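Local coordinates for putative fructosamine-3-kinase (Thermobifida fusca YX, PDB 3F7W), which probably acts as a kinase of the fructosamine kinase family, phosphorylating sugar-amine adducts as its relatives do, though its own substrate is not established, at residues E118-T123 and P142-E147; L154-D159 and H266-G271; N197-W202 and V209-A214. One frame throughout, in Å; residues are numbered along the deposited sequence.

Contact 1 (E118-T123 and P142-E147)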
loop_
_atom_site.group_PDB
_atom_site.type_symbol
_atom_site.label_atom_id
_atom_site.label_comp_id
_atom_site.label_asym_id
_atom_site.label_seq_id
_atom_site.Cartn_x
_atom_site.Cartn_y
_atom_site.Cartn_z
ATOM N N GLU A 118 14.446 -7.201 -7.038
ATOM C CA GLU A 118 15.002 -8.176 -7.952
ATOM C C GLU A 118 14.004 -8.448 -9.072
ATOM O O GLU A 118 14.380 -8.646 -10.216
ATOM C CB GLU A 118 15.330 -9.467 -7.195
ATOM C CG GLU A 118 15.948 -9.223 -5.794
ATOM C CD GLU A 118 17.258 -9.962 -5.570
ATOM O OE1 GLU A 118 18.107 -9.974 -6.490
ATOM O OE2 GLU A 118 17.449 -10.511 -4.461
ATOM N N SER A 119 12.716 -8.417 -8.728
ATOM C CA SER A 119 11.650 -8.663 -9.686
ATOM C C SER A 119 10.396 -7.921 -9.242
ATOM O O SER A 119 10.353 -7.341 -8.153
ATOM C CB SER A 119 11.371 -10.172 -9.740
ATOM O OG SER A 119 10.689 -10.585 -8.560
ATOM N N PHE A 120 9.398 -7.911 -10.114
ATOM C CA PHE A 120 8.049 -7.532 -9.741
ATOM C C PHE A 120 7.486 -8.632 -8.838
ATOM O O PHE A 120 7.836 -9.781 -8.997
ATOM C CB PHE A 120 7.205 -7.318 -10.973
ATOM C CG PHE A 120 7.729 -6.225 -11.853
ATOM C CD1 PHE A 120 7.488 -4.896 -11.529
ATOM C CD2 PHE A 120 8.527 -6.524 -12.958
ATOM C CE1 PHE A 120 8.005 -3.870 -12.308
ATOM C CE2 PHE A 120 9.039 -5.501 -13.758
ATOM C CZ PHE A 120 8.781 -4.174 -13.433
ATOM N N GLY A 121 6.665 -8.259 -7.855
ATOM C CA GLY A 121 6.115 -9.195 -6.909
ATOM C C GLY A 121 6.950 -9.273 -5.644
ATOM O O GLY A 121 7.626 -8.326 -5.281
ATOM N N ALA A 122 6.924 -10.426 -4.989
ATOM C CA ALA A 122 7.606 -10.610 -3.703
ATOM C C ALA A 122 7.760 -12.093 -3.388
ATOM O O ALA A 122 7.172 -12.929 -4.068
ATOM C CB ALA A 122 6.884 -9.887 -2.562
ATOM N N THR A 123 8.585 -12.407 -2.392
ATOM C CA THR A 123 8.848 -13.793 -2.018
ATOM C C THR A 123 7.781 -14.326 -1.059
ATOM O O THR A 123 7.744 -15.505 -0.789
ATOM C CB THR A 123 10.272 -13.965 -1.392
ATOM O OG1 THR A 123 10.418 -13.083 -0.282
ATOM C CG2 THR A 123 11.364 -13.675 -2.418
ATOM N N PRO A 142 4.262 -5.193 -17.866
ATOM C CA PRO A 142 2.924 -5.336 -18.457
ATOM C C PRO A 142 2.256 -6.667 -18.136
ATOM O O PRO A 142 1.074 -6.693 -17.796
ATOM C CB PRO A 142 3.185 -5.199 -19.982
ATOM C CG PRO A 142 4.445 -4.403 -20.064
ATOM C CD PRO A 142 5.274 -4.884 -18.892
ATOM N N GLU A 143 3.014 -7.756 -18.213
ATOM C CA GLU A 143 2.478 -9.076 -17.871
ATOM C C GLU A 143 2.101 -9.196 -16.387
ATOM O O GLU A 143 1.060 -9.734 -16.031
ATOM C CB GLU A 143 3.507 -10.152 -18.226
ATOM C CG GLU A 143 3.714 -10.372 -19.728
ATOM C CD GLU A 143 4.433 -9.231 -20.470
ATOM O OE1 GLU A 143 5.194 -8.421 -19.866
ATOM O OE2 GLU A 143 4.236 -9.163 -21.702
ATOM N N PHE A 144 2.995 -8.750 -15.526
ATOM C CA PHE A 144 2.723 -8.708 -14.112
ATOM C C PHE A 144 1.440 -7.916 -13.800
ATOM O O PHE A 144 0.569 -8.376 -13.057
ATOM C CB PHE A 144 3.936 -8.088 -13.407
ATOM C CG PHE A 144 3.696 -7.736 -11.984
ATOM C CD1 PHE A 144 3.614 -8.723 -11.015
ATOM C CD2 PHE A 144 3.566 -6.403 -11.605
ATOM C CE1 PHE A 144 3.383 -8.386 -9.695
ATOM C CE2 PHE A 144 3.351 -6.069 -10.277
ATOM C CZ PHE A 144 3.259 -7.061 -9.333
ATOM N N TYR A 145 1.315 -6.723 -14.379
ATOM C CA TYR A 145 0.196 -5.856 -14.051
ATOM C C TYR A 145 -1.121 -6.466 -14.544
ATOM O O TYR A 145 -2.068 -6.609 -13.777
ATOM C CB TYR A 145 0.412 -4.490 -14.676
ATOM C CG TYR A 145 -0.517 -3.413 -14.168
ATOM C CD1 TYR A 145 -0.536 -3.068 -12.826
ATOM C CD2 TYR A 145 -1.345 -2.706 -15.036
ATOM C CE1 TYR A 145 -1.369 -2.038 -12.352
ATOM C CE2 TYR A 145 -2.170 -1.681 -14.576
ATOM C CZ TYR A 145 -2.185 -1.356 -13.226
ATOM O OH TYR A 145 -3.003 -0.352 -12.746
ATOM N N ALA A 146 -1.150 -6.869 -15.815
ATOM C CA ALA A 146 -2.348 -7.470 -16.407
ATOM C C ALA A 146 -2.790 -8.707 -15.622
ATOM O O ALA A 146 -3.928 -8.780 -15.157
ATOM C CB ALA A 146 -2.132 -7.796 -17.882
ATOM N N GLU A 147 -1.878 -9.648 -15.422
ATOM C CA GLU A 147 -2.229 -10.985 -14.941
ATOM C C GLU A 147 -2.370 -11.064 -13.416
ATOM O O GLU A 147 -3.176 -11.856 -12.903
ATOM C CB GLU A 147 -1.181 -11.992 -15.389
ATOM C CG GLU A 147 -1.031 -12.091 -16.906
ATOM C CD GLU A 147 0.199 -12.856 -17.331
ATOM O OE1 GLU A 147 0.636 -13.734 -16.586
ATOM O OE2 GLU A 147 0.716 -12.620 -18.439
#

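Contact 2 (L154-D159 and H266-G271)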
loop_
_atom_site.group_PDB
_atom_site.type_symbol
_atom_site.label_atom_id
_atom_site.label_comp_id
_atom_site.label_asym_id
_atom_site.label_seq_id
_atom_site.Cartn_x
_atom_site.Cartn_y
_atom_site.Cartn_z
ATOM N N LEU A 154 -10.748 -7.725 -11.732
ATOM C CA LEU A 154 -11.756 -7.553 -12.792
ATOM C C LEU A 154 -12.748 -8.728 -12.823
ATOM O O LEU A 154 -13.973 -8.527 -12.839
ATOM C CB LEU A 154 -11.077 -7.381 -14.151
ATOM C CG LEU A 154 -11.983 -7.107 -15.366
ATOM C CD1 LEU A 154 -12.656 -5.724 -15.190
ATOM C CD2 LEU A 154 -11.139 -7.146 -16.657
ATOM N N ARG A 155 -12.217 -9.950 -12.814
ATOM C CA ARG A 155 -13.054 -11.146 -12.822
ATOM C C ARG A 155 -13.890 -11.244 -11.555
ATOM O O ARG A 155 -15.068 -11.588 -11.610
ATOM C CB ARG A 155 -12.216 -12.422 -12.986
ATOM C CG ARG A 155 -11.346 -12.466 -14.247
ATOM C CD ARG A 155 -12.159 -12.570 -15.525
ATOM N NE ARG A 155 -11.290 -12.468 -16.702
ATOM C CZ ARG A 155 -11.448 -11.620 -17.714
ATOM N NH1 ARG A 155 -12.467 -10.776 -17.758
ATOM N NH2 ARG A 155 -10.577 -11.642 -18.718
ATOM N N ARG A 156 -13.291 -10.922 -10.415
ATOM C CA ARG A 156 -14.011 -10.979 -9.151
ATOM C C ARG A 156 -15.186 -9.988 -9.134
ATOM O O ARG A 156 -16.291 -10.349 -8.747
ATOM C CB ARG A 156 -13.068 -10.694 -7.984
ATOM C CG ARG A 156 -13.721 -10.906 -6.661
ATOM C CD ARG A 156 -12.799 -10.554 -5.525
ATOM N NE ARG A 156 -13.539 -10.671 -4.284
ATOM C CZ ARG A 156 -13.730 -11.812 -3.624
ATOM N NH1 ARG A 156 -13.230 -12.952 -4.079
ATOM N NH2 ARG A 156 -14.436 -11.808 -2.500
ATOM N N ALA A 157 -14.938 -8.749 -9.552
ATOM C CA ALA A 157 -15.969 -7.716 -9.571
ATOM C C ALA A 157 -17.087 -8.082 -10.574
ATOM O O ALA A 157 -18.282 -7.892 -10.305
ATOM C CB ALA A 157 -15.355 -6.330 -9.880
ATOM N N ALA A 158 -16.699 -8.637 -11.714
ATOM C CA ALA A 158 -17.674 -9.073 -12.718
ATOM C C ALA A 158 -18.548 -10.199 -12.140
ATOM O O ALA A 158 -19.772 -10.180 -12.277
ATOM C CB ALA A 158 -16.960 -9.515 -13.995
ATOM N N ASP A 159 -17.915 -11.160 -11.472
ATOM C CA ASP A 159 -18.628 -12.271 -10.833
ATOM C C ASP A 159 -19.650 -11.806 -9.793
ATOM O O ASP A 159 -20.730 -12.382 -9.678
ATOM C CB ASP A 159 -17.631 -13.229 -10.170
ATOM C CG ASP A 159 -16.845 -14.051 -11.175
ATOM O OD1 ASP A 159 -17.149 -13.999 -12.386
ATOM O OD2 ASP A 159 -15.925 -14.767 -10.745
ATOM N N HIS A 266 -11.091 -1.504 -5.130
ATOM C CA HIS A 266 -12.137 -0.764 -4.402
ATOM C C HIS A 266 -13.536 -1.255 -4.798
ATOM O O HIS A 266 -14.422 -1.428 -3.945
ATOM C CB HIS A 266 -11.981 0.740 -4.589
ATOM C CG HIS A 266 -10.639 1.242 -4.169
ATOM N ND1 HIS A 266 -9.918 0.659 -3.141
ATOM C CD2 HIS A 266 -9.869 2.250 -4.646
ATOM C CE1 HIS A 266 -8.753 1.271 -3.025
ATOM N NE2 HIS A 266 -8.705 2.254 -3.908
ATOM N N VAL A 267 -13.721 -1.501 -6.089
ATOM C CA VAL A 267 -14.998 -2.000 -6.580
ATOM C C VAL A 267 -15.232 -3.382 -5.965
ATOM O O VAL A 267 -16.334 -3.683 -5.498
ATOM C CB VAL A 267 -15.069 -2.024 -8.113
ATOM C CG1 VAL A 267 -16.372 -2.748 -8.583
ATOM C CG2 VAL A 267 -15.094 -0.596 -8.641
ATOM N N CYS A 268 -14.178 -4.190 -5.879
ATOM C CA CYS A 268 -14.303 -5.501 -5.211
ATOM C C CYS A 268 -14.705 -5.416 -3.756
ATOM O O CYS A 268 -15.601 -6.123 -3.331
ATOM C CB CYS A 268 -13.016 -6.305 -5.322
ATOM S SG CYS A 268 -12.755 -6.980 -6.978
ATOM N N LEU A 269 -14.025 -4.553 -3.008
ATOM C CA LEU A 269 -14.180 -4.449 -1.567
ATOM C C LEU A 269 -15.371 -3.625 -1.130
ATOM O O LEU A 269 -15.986 -3.947 -0.110
ATOM C CB LEU A 269 -12.914 -3.867 -0.934
ATOM C CG LEU A 269 -11.685 -4.751 -0.882
ATOM C CD1 LEU A 269 -10.532 -3.935 -0.273
ATOM C CD2 LEU A 269 -11.969 -6.041 -0.109
ATOM N N PHE A 270 -15.714 -2.585 -1.890
ATOM C CA PHE A 270 -16.662 -1.563 -1.421
ATOM C C PHE A 270 -17.855 -1.361 -2.333
ATOM O O PHE A 270 -18.798 -0.667 -1.958
ATOM C CB PHE A 270 -15.918 -0.238 -1.155
ATOM C CG PHE A 270 -14.774 -0.396 -0.181
ATOM C CD1 PHE A 270 -15.038 -0.748 1.126
ATOM C CD2 PHE A 270 -13.441 -0.273 -0.584
ATOM C CE1 PHE A 270 -14.026 -0.951 2.024
ATOM C CE2 PHE A 270 -12.423 -0.480 0.309
ATOM C CZ PHE A 270 -12.729 -0.820 1.649
ATOM N N GLY A 271 -17.813 -1.934 -3.536
ATOM C CA GLY A 271 -18.965 -1.998 -4.403
ATOM C C GLY A 271 -19.079 -0.894 -5.438
ATOM O O GLY A 271 -18.092 -0.278 -5.840
HETATM O O HOH W 1 -14.328 -8.503 -2.638
#

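Contact 3 (N197-W202 and V209-A214)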
loop_
_atom_site.group_PDB
_atom_site.type_symbol
_atom_site.label_atom_id
_atom_site.label_comp_id
_atom_site.label_asym_id
_atom_site.label_seq_id
_atom_site.Cartn_x
_atom_site.Cartn_y
_atom_site.Cartn_z
ATOM N N ASN A 197 -3.940 8.783 0.883
ATOM C CA ASN A 197 -3.662 9.783 1.926
ATOM C C ASN A 197 -3.847 9.269 3.369
ATOM O O ASN A 197 -3.131 9.692 4.278
ATOM C CB ASN A 197 -4.483 11.078 1.714
ATOM C CG ASN A 197 -5.984 10.826 1.719
ATOM O OD1 ASN A 197 -6.581 10.614 2.786
ATOM N ND2 ASN A 197 -6.600 10.842 0.547
ATOM N N GLY A 198 -4.755 8.321 3.545
ATOM C CA GLY A 198 -5.045 7.757 4.863
ATOM C C GLY A 198 -3.937 6.844 5.370
ATOM O O GLY A 198 -3.908 6.496 6.546
ATOM N N ASN A 199 -3.036 6.460 4.483
ATOM C CA ASN A 199 -1.864 5.659 4.859
ATOM C C ASN A 199 -0.584 6.491 4.943
ATOM O O ASN A 199 0.510 5.945 5.005
ATOM C CB ASN A 199 -1.720 4.468 3.903
ATOM C CG ASN A 199 -2.719 3.355 4.186
ATOM O OD1 ASN A 199 -3.246 3.242 5.309
ATOM N ND2 ASN A 199 -3.010 2.532 3.153
ATOM N N VAL A 200 -0.743 7.808 4.900
ATOM C CA VAL A 200 0.331 8.797 5.096
ATOM C C VAL A 200 0.038 9.564 6.381
ATOM O O VAL A 200 -0.981 10.274 6.500
ATOM C CB VAL A 200 0.457 9.741 3.870
ATOM C CG1 VAL A 200 1.589 10.766 4.054
ATOM C CG2 VAL A 200 0.660 8.887 2.608
ATOM N N LEU A 201 0.909 9.373 7.358
ATOM C CA LEU A 201 0.821 10.047 8.642
ATOM C C LEU A 201 1.882 11.130 8.696
ATOM O O LEU A 201 3.087 10.858 8.746
ATOM C CB LEU A 201 1.023 9.069 9.795
ATOM C CG LEU A 201 0.060 7.881 9.841
ATOM C CD1 LEU A 201 0.234 7.147 11.156
ATOM C CD2 LEU A 201 -1.377 8.318 9.657
ATOM N N TRP A 202 1.419 12.365 8.662
ATOM C CA TRP A 202 2.318 13.503 8.603
ATOM C C TRP A 202 3.066 13.716 9.928
ATOM O O TRP A 202 2.530 13.477 11.033
ATOM C CB TRP A 202 1.555 14.748 8.165
ATOM C CG TRP A 202 1.082 14.657 6.768
ATOM C CD1 TRP A 202 -0.070 14.079 6.328
ATOM C CD2 TRP A 202 1.751 15.150 5.612
ATOM N NE1 TRP A 202 -0.164 14.191 4.961
ATOM C CE2 TRP A 202 0.945 14.844 4.498
ATOM C CE3 TRP A 202 2.953 15.830 5.411
ATOM C CZ2 TRP A 202 1.298 15.191 3.199
ATOM C CZ3 TRP A 202 3.311 16.175 4.109
ATOM C CH2 TRP A 202 2.478 15.858 3.021
ATOM N N VAL A 209 4.543 6.108 6.470
ATOM C CA VAL A 209 3.619 5.344 5.623
ATOM C C VAL A 209 3.230 4.082 6.366
ATOM O O VAL A 209 4.083 3.392 6.928
ATOM C CB VAL A 209 4.210 5.037 4.208
ATOM C CG1 VAL A 209 4.584 6.341 3.500
ATOM C CG2 VAL A 209 5.428 4.094 4.272
ATOM N N ILE A 210 1.933 3.796 6.387
ATOM C CA ILE A 210 1.407 2.669 7.181
ATOM C C ILE A 210 0.580 1.739 6.302
ATOM O O ILE A 210 0.239 2.076 5.143
ATOM C CB ILE A 210 0.587 3.153 8.396
ATOM C CG1 ILE A 210 -0.596 4.015 7.945
ATOM C CG2 ILE A 210 1.473 3.866 9.437
ATOM C CD1 ILE A 210 -1.713 4.193 9.002
ATOM N N ASP A 211 0.285 0.550 6.831
ATOM C CA ASP A 211 -0.583 -0.391 6.173
ATOM C C ASP A 211 -0.130 -0.764 4.734
ATOM O O ASP A 211 -0.925 -0.768 3.801
ATOM C CB ASP A 211 -2.015 0.138 6.196
ATOM C CG ASP A 211 -2.533 0.391 7.614
ATOM O OD1 ASP A 211 -2.055 -0.244 8.593
ATOM O OD2 ASP A 211 -3.423 1.240 7.718
ATOM N N PRO A 212 1.137 -1.146 4.561
ATOM C CA PRO A 212 1.612 -1.448 3.219
ATOM C C PRO A 212 1.077 -2.754 2.652
ATOM O O PRO A 212 0.724 -3.688 3.397
ATOM C CB PRO A 212 3.135 -1.614 3.415
ATOM C CG PRO A 212 3.253 -2.176 4.776
ATOM C CD PRO A 212 2.204 -1.367 5.560
ATOM N N ALA A 213 1.030 -2.821 1.318
ATOM C CA ALA A 213 0.824 -4.066 0.571
ATOM C C ALA A 213 2.088 -4.177 -0.323
ATOM O O ALA A 213 2.056 -4.083 -1.554
ATOM C CB ALA A 213 -0.480 -4.016 -0.254
ATOM N N ALA A 214 3.235 -4.326 0.342
ATOM C CA ALA A 214 4.522 -4.022 -0.253
ATOM C C ALA A 214 4.940 -5.085 -1.270
ATOM O O ALA A 214 4.746 -6.287 -1.066
ATOM C CB ALA A 214 5.624 -3.833 0.832
#

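Contact 1 (E118-T123 and P142-E147)
Phe-144 reaches out from helix 141-159 and lays one face of its ring beneath Phe-120, in the loop that follows helix 99-114. Followed outward, its CB begins the contact, 4.1 Å from CB of Phe-120. At CG the approach is tighter, 3.7 Å to that same Phe-120 CB, and the CB methylene of Phe-120 stays close to both ring flanks of Phe-144, so that it stands over the middle of the ring rather than over one bond. The line from Phe-120 CB to the ring centroid is 3.7 Å long and only 14° off the ring normal, a well-aimed CH-pi contact. Farther out, CE1 comes within 3.8 Å of Gly-121 N, and the tip atom CZ lies 3.9 Å from the same nitrogen. With CG anti to the backbone N (chi1 169°), Phe-144 leaves its helix toward the loop.

Phe-120 offers its CB but turns its own ring elsewhere. The two rings are nearly parallel yet slid apart, with centroids 5.6 Å apart and little overlap; the Phe-120 ring instead meets Trp-141 and Pro-188. Phenylalanine suits position 144 by its flat apolar face; at 120 it supplies a CB for that face and a ring that packs against those other two residues. Gly-121 suits its position because its backbone, with positive phi, would press a CB against the preceding carbonyl, and the bare main chain can lie by the ring tip. This is loop-on-helix aromatic packing, buried in the helical lobe of a protein-kinase-like fold.

Contact 2 (L154-D159 and H266-G271)
Cys-268 and Ala-157 meet where helices 141-159 and 251-270 come together, their short segments crossing at 41° with axes 8.9 Å apart. The apolar contacts centre on the methyl of Ala-157. Its CB touches CG1 of Val-267 at 3.9 Å, and the Cys-268 sulfur lies beside it at a similar range. Val-267 directs CG1 at the alanine because that branch is anti to the backbone N (chi1 172°). Alanine is suited to this spot: a single methyl lets the main chains approach until the CA atoms of Ala-157 and Cys-268 are 5.2 Å apart. Leu-163, in the loop after helix 141-159, also packs on Ala-157.

Sulfur contacts form a second group. SG of Cys-268 sits 3.8 Å from Ala-157 N, alongside the opposite backbone, and 3.9 Å from CD of Arg-156. Its neighbours here also include CB and CG of that arginine, so the methylene chain runs past the sulfur, and Leu-131 of strand 131-133 touches both side chains. A cysteine is small enough to fit against the backbone yet polarisable enough to pack well with CH groups.

Polar contact is indirect. The Arg-156 chain is fully extended from CG to NE, which carries its guanidinium beyond the apolar part. NE donates to a water at 2.8 Å that lies at the edge of the guanidinium, in its plane, and this water donates a weak bond to Cys-268 O at 2.8 Å. An exposed arginine serves both needs, aliphatic along its stem and polar at its end. The chemistry thus implies close packing of small apolar groups between the helices, with a single water-mediated polar link along the exposed margin.

Contact 3 (N197-W202 and V209-A214)
Asn-199 and Ile-210 carry most of this contact, and their backbones are joined by one hydrogen bond: Ile-210 N donates to Asn-199 O at 2.9 Å, with an N-H...O angle of 159° and the donor tilted from the carbonyl plane. The same oxygen takes a CA-H...O contact from Val-209, whose CA is 3.2 Å away. It therefore accepts one true hydrogen bond and one weaker contact, beside the antiparallel, non-hydrogen-bonded pair of Val-200 and Val-209, where the hairpin of strands 200-203 and 206-209 opens out.

The side chain of Asn-199 lies against the next peptide, its CB 3.3 Å from Ile-210 O, a carbonyl that accepts a hydrogen bond from His-192. Beyond it, OD1 of Asn-199 stands 3.1 Å from OD2 of Asp-211, with amide and carboxylate planes 83° apart. Both atoms are acceptors, so they do not bond each other. Other groups hold the two side chains: Asn-199 ND2 binds Asp-194 O, and Asp-211 OD1 forms a salt bridge with Lys-45.

Ile-210 packs by its branches. Its CG1 stands between the backbone N and the carbonyl carbon (chi1 59°), which lays that arm against Asn-199, with CG1 3.7 Å from Asn-199 CA. The other branch, CG2, meets CD1 of Leu-201 at 3.9 Å, the two side chains crossing at about a right angle. A beta-branched isoleucine can serve both neighbours at once, and its side chain also approaches an unidentified bound ligand.

In sequence, Asn-199 probably corresponds to the asparagine of the catalytic loop, and Asp-211 to the aspartate of the DFG position, in protein kinases. Two acceptor oxygens held this close, each side chain tethered elsewhere, would suit a shared cation, as the equivalent pair in protein kinases binds the magnesium of ATP.

How the contacts relate
Contacts 1 and 2 share helix 141-159: contact 1 uses its beginning and contact 2 its last turns, with centres 21 Å apart. Contact 2 then brings in helix 251-270 from much later in the chain, closing a long loop within which contact 3 is nested. Contact 3 sits about 7 Å from the centre of the chain, on the small two-stranded sheet, and its centre is 21 Å from that of contact 1 and 23 Å from that of contact 2. No two contacts touch. Contacts 1 and 2 are thus packing within the helical part of the kinase-like fold, whereas contact 3 shapes the probable active-site region, with Lys-45 reaching it from the five-stranded sheet.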